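PDB 3SVT: short-chain type dehydrogenase/reductase from Mycobacterium ulcerans, which probably catalyses NAD-dependent oxidation or reduction of a substrate not yet identified, as a member of the short-chain dehydrogenase/reductase family. Local coordinates for residues S150-A153 and A154-H158; A231-A234 and M235-S239. All blocks are in the same frame, centred on the assembly; numbering follows the deposited sequence.

In the fold
Strand 144-149 of the parallel Rossmann-type sheet runs straight into contact 1, where residues 150-158 make a short, loosely bonded helical turn and then swing out ahead of helix 163-182. The chain next adds strand 187-198, which lies alongside 144-149, and only later reaches contact 2, the last two turns of helix 227-238 and Ser239, before strand 249-252 is laid down. The two contacts are in series: each closes within its own few residues, and they neither nest nor cross. The centres of contact 1 and contact 2 lie about 20 Å apart, and the nearest atoms of contact 1 and contact 2 about 10 Å apart. Strand 187-198 connects them, bordering contact 1 through Arg193 and receiving Met233, Ala234 and Leu237 of contact 2.

Contact 1 (S150-A153 and A154-H158); sequences SSIA and ASNTH
The carbonyl oxygen of Ile152 receives two backbone N-H groups at once. Asn156 N lies 2.9 Å from Ile152 O and almost in line with the carbonyl bond, whereas Ser155 N reaches the same oxygen from well above the carbonyl plane. Ser151 sits at the N-cap: Ser151 OG accepts from Ala153 N at 3.0 Å, and Ser151 O takes Ala154 N. These bonds outline a short, weakly bonded helical turn.

Beyond the turn His158 folds back. Ala153 CA stands over one face of the imidazole, 3.6 Å from the centroid of the His158 ring, in a CH-pi contact, while Ile152 CG2 meets the ring edge, 3.6 Å from His158 NE2. A bond from His158 ND1 to Asn156 O, 2.7 Å long, helps set the ring's rotation, and a water links Ala153 O to His158 N. Ser155 OG donates to Asn156 OD1 in the plane of the amide; a chi1 of 58° brings this hydroxyl over Ile152 CG1, 3.4 Å from Ser155 OG. Ser150 OG, bonded to Asp172, lies 3.7 Å from Ala154 CB.

Ser151, thirteen residues before Tyr164 of the YxxxK motif, stands where the family's active-site serine is expected, so the turn probably shapes the active site. With ND1 committed as a donor, His158, if neutral, would probably favour the tautomer protonated there; Asn156 O, Ile152 and the ring of Phe161 together position it.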
loop_
_atom_site.group_PDB
_atom_site.type_symbol
_atom_site.label_atom_id
_atom_site.label_comp_id
_atom_site.label_asym_id
_atom_site.label_seq_id
_atom_site.Cartn_x
_atom_site.Cartn_y
_atom_site.Cartn_z
ATOM N N SER B 150 -8.081 14.630 1.755
ATOM C CA SER B 150 -6.740 14.422 2.267
ATOM C C SER B 150 -5.735 15.187 1.390
ATOM O O SER B 150 -5.957 16.346 1.099
ATOM C CB SER B 150 -6.468 12.923 2.332
ATOM O OG SER B 150 -5.160 12.618 2.787
ATOM N N SER B 151 -4.632 14.553 0.993
ATOM C CA SER B 151 -3.635 15.167 0.114
ATOM C C SER B 151 -2.670 14.123 -0.415
ATOM O O SER B 151 -2.419 13.101 0.225
ATOM C CB SER B 151 -2.797 16.206 0.859
ATOM O OG SER B 151 -1.766 16.731 0.022
ATOM N N ILE B 152 -2.096 14.398 -1.586
ATOM C CA ILE B 152 -0.982 13.593 -2.067
ATOM C C ILE B 152 0.209 13.587 -1.076
ATOM O O ILE B 152 1.037 12.675 -1.096
ATOM C CB ILE B 152 -0.505 14.085 -3.435
ATOM C CG1 ILE B 152 0.535 13.112 -4.020
ATOM C CG2 ILE B 152 0.040 15.505 -3.308
ATOM C CD1 ILE B 152 0.650 13.193 -5.534
ATOM N N ALA B 153 0.307 14.602 -0.224
ATOM C CA ALA B 153 1.303 14.615 0.834
ATOM C C ALA B 153 1.214 13.372 1.728
ATOM O O ALA B 153 2.227 12.956 2.280
ATOM C CB ALA B 153 1.216 15.910 1.658
ATOM N N ALA B 154 0.026 12.765 1.833
ATOM C CA ALA B 154 -0.151 11.494 2.536
ATOM C C ALA B 154 0.317 10.277 1.739
ATOM O O ALA B 154 0.718 9.290 2.337
ATOM C CB ALA B 154 -1.676 11.285 2.977
ATOM N N SER B 155 0.242 10.308 0.408
ATOM C CA SER B 155 0.587 9.112 -0.388
ATOM C C SER B 155 2.055 9.113 -0.797
ATOM O O SER B 155 2.631 8.057 -0.992
ATOM C CB SER B 155 -0.283 8.985 -1.643
ATOM O OG SER B 155 -0.176 10.130 -2.468
ATOM N N ASN B 156 2.639 10.300 -0.920
ATOM C CA ASN B 156 4.032 10.450 -1.332
ATOM C C ASN B 156 4.717 11.453 -0.398
ATOM O O ASN B 156 4.241 12.581 -0.254
ATOM C CB ASN B 156 4.105 10.913 -2.809
ATOM C CG ASN B 156 3.405 9.937 -3.781
ATOM O OD1 ASN B 156 2.169 9.784 -3.751
ATOM N ND2 ASN B 156 4.197 9.263 -4.625
ATOM N N THR B 157 5.794 11.039 0.270
ATOM C CA THR B 157 6.562 11.954 1.145
ATOM C C THR B 157 6.936 13.284 0.445
ATOM O O THR B 157 7.486 13.291 -0.677
ATOM C CB THR B 157 7.871 11.307 1.653
ATOM O OG1 THR B 157 8.631 10.801 0.536
ATOM C CG2 THR B 157 7.554 10.163 2.688
ATOM N N HIS B 158 6.594 14.387 1.121
ATOM C CA HIS B 158 6.912 15.727 0.694
ATOM C C HIS B 158 7.991 16.216 1.667
ATOM O O HIS B 158 7.674 16.661 2.779
ATOM C CB HIS B 158 5.681 16.655 0.782
ATOM C CG HIS B 158 4.665 16.449 -0.302
ATOM N ND1 HIS B 158 4.357 15.203 -0.810
ATOM C CD2 HIS B 158 3.872 17.334 -0.959
ATOM C CE1 HIS B 158 3.424 15.334 -1.741
ATOM N NE2 HIS B 158 3.111 16.614 -1.850
HETATM O O HOH W 1 4.614 14.004 3.469
#

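Contact 2 (A231-A234 and M235-S239); sequences ANMA and MFLLS
Met235 N, Phe236 N, Leu237 N and Leu238 N each donate to the carbonyl four residues back, the repeat that defines an alpha-helix. The first three bonds are nearly straight, that from Met235 N to Ala231 O being 2.9 Å with 164° at the hydrogen. The last, from Leu238 N to Ala234 O, is more bent at 148°. At the C-terminal end Phe236 O is gripped twice by one residue: Ser239 OG donates to it at 2.8 Å, and Ser239 N at 3.1 Å, just where the chain leaves helical geometry.

One apolar pair, Met233 and Leu237, has the same four-residue spacing. Met233 CG approaches Leu237 CD1 at 4.2 Å, the two side chains running at a slant to each other. Other side chains lean on carbonyl oxygens of the preceding turn. Met235 CG lies 3.2 Å from Ala231 O, and Leu238 CG 3.3 Å from Ala234 O. In both residues CG is set anti to the carbonyl carbon (chi1 -68° in each), which lays it against the carbonyl oxygen of the preceding turn, though the end of Met235 then leads away. Phe236 instead has CG anti to its own N; its CB nears Asn232 O while the ring leads away from residues 231-234.

That ring stacks on Phe236 of a neighbouring subunit, where Met233 also packs. Leu237 and Leu238 touch strand 144-149, and Met233 bridges strands 187-198 and 249-252, so this helix lies against the sheet with one side and against another subunit with Asn232, Met233 and Phe236.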
loop_
_atom_site.group_PDB
_atom_site.type_symbol
_atom_site.label_atom_id
_atom_site.label_comp_id
_atom_site.label_asym_id
_atom_site.label_seq_id
_atom_site.Cartn_x
_atom_site.Cartn_y
_atom_site.Cartn_z
ATOM N N ALA B 231 -14.196 18.274 -6.927
ATOM C CA ALA B 231 -15.650 18.365 -6.705
ATOM C C ALA B 231 -16.376 17.218 -7.387
ATOM O O ALA B 231 -17.283 16.645 -6.820
ATOM C CB ALA B 231 -16.193 19.720 -7.204
ATOM N N ASN B 232 -15.963 16.891 -8.607
ATOM C CA ASN B 232 -16.554 15.791 -9.377
ATOM C C ASN B 232 -16.416 14.424 -8.649
ATOM O O ASN B 232 -17.365 13.643 -8.569
ATOM C CB ASN B 232 -15.862 15.675 -10.743
ATOM C CG ASN B 232 -16.229 16.794 -11.733
ATOM O OD1 ASN B 232 -17.296 17.405 -11.666
ATOM N ND2 ASN B 232 -15.331 17.021 -12.694
ATOM N N MET B 233 -15.223 14.150 -8.126
ATOM C CA MET B 233 -14.976 12.914 -7.370
ATOM C C MET B 233 -15.794 12.889 -6.091
ATOM O O MET B 233 -16.322 11.839 -5.725
ATOM C CB MET B 233 -13.493 12.761 -7.008
ATOM C CG MET B 233 -13.160 11.480 -6.249
ATOM S SD MET B 233 -13.374 9.967 -7.199
ATOM C CE MET B 233 -11.874 10.066 -8.193
ATOM N N ALA B 234 -15.864 14.027 -5.402
ATOM C CA ALA B 234 -16.620 14.069 -4.162
ATOM C C ALA B 234 -18.087 13.801 -4.431
ATOM O O ALA B 234 -18.713 13.011 -3.741
ATOM C CB ALA B 234 -16.425 15.398 -3.432
ATOM N N MET B 235 -18.626 14.460 -5.453
ATOM C CA MET B 235 -20.035 14.289 -5.791
ATOM C C MET B 235 -20.329 12.857 -6.217
ATOM O O MET B 235 -21.340 12.264 -5.820
ATOM C CB MET B 235 -20.471 15.303 -6.867
ATOM C CG MET B 235 -20.476 16.758 -6.371
ATOM S SD MET B 235 -20.894 18.001 -7.616
ATOM C CE MET B 235 -22.530 17.461 -8.009
ATOM N N PHE B 236 -19.449 12.281 -7.021
ATOM C CA PHE B 236 -19.604 10.867 -7.358
ATOM C C PHE B 236 -19.619 9.999 -6.105
ATOM O O PHE B 236 -20.506 9.168 -5.947
ATOM C CB PHE B 236 -18.502 10.388 -8.299
ATOM C CG PHE B 236 -18.525 8.897 -8.533
ATOM C CD1 PHE B 236 -19.534 8.313 -9.270
ATOM C CD2 PHE B 236 -17.558 8.076 -7.978
ATOM C CE1 PHE B 236 -19.583 6.954 -9.454
ATOM C CE2 PHE B 236 -17.610 6.705 -8.179
ATOM C CZ PHE B 236 -18.637 6.164 -8.918
ATOM N N LEU B 237 -18.670 10.210 -5.195
ATOM C CA LEU B 237 -18.662 9.391 -3.978
ATOM C C LEU B 237 -19.876 9.644 -3.045
ATOM O O LEU B 237 -20.260 8.751 -2.311
ATOM C CB LEU B 237 -17.390 9.573 -3.196
ATOM C CG LEU B 237 -16.104 9.052 -3.814
ATOM C CD1 LEU B 237 -14.938 9.553 -2.980
ATOM C CD2 LEU B 237 -16.107 7.502 -3.919
ATOM N N LEU B 238 -20.449 10.861 -3.063
ATOM C CA LEU B 238 -21.680 11.129 -2.295
ATOM C C LEU B 238 -22.906 10.453 -2.903
ATOM O O LEU B 238 -23.871 10.203 -2.194
ATOM C CB LEU B 238 -21.960 12.631 -2.179
ATOM C CG LEU B 238 -21.008 13.477 -1.347
ATOM C CD1 LEU B 238 -21.218 14.968 -1.634
ATOM C CD2 LEU B 238 -21.141 13.129 0.143
ATOM N N SER B 239 -22.871 10.216 -4.217
ATOM C CA SER B 239 -24.028 9.784 -4.974
ATOM C C SER B 239 -24.278 8.298 -4.812
ATOM O O SER B 239 -23.384 7.520 -4.399
ATOM C CB SER B 239 -23.852 10.085 -6.470
ATOM O OG SER B 239 -23.087 9.051 -7.102
#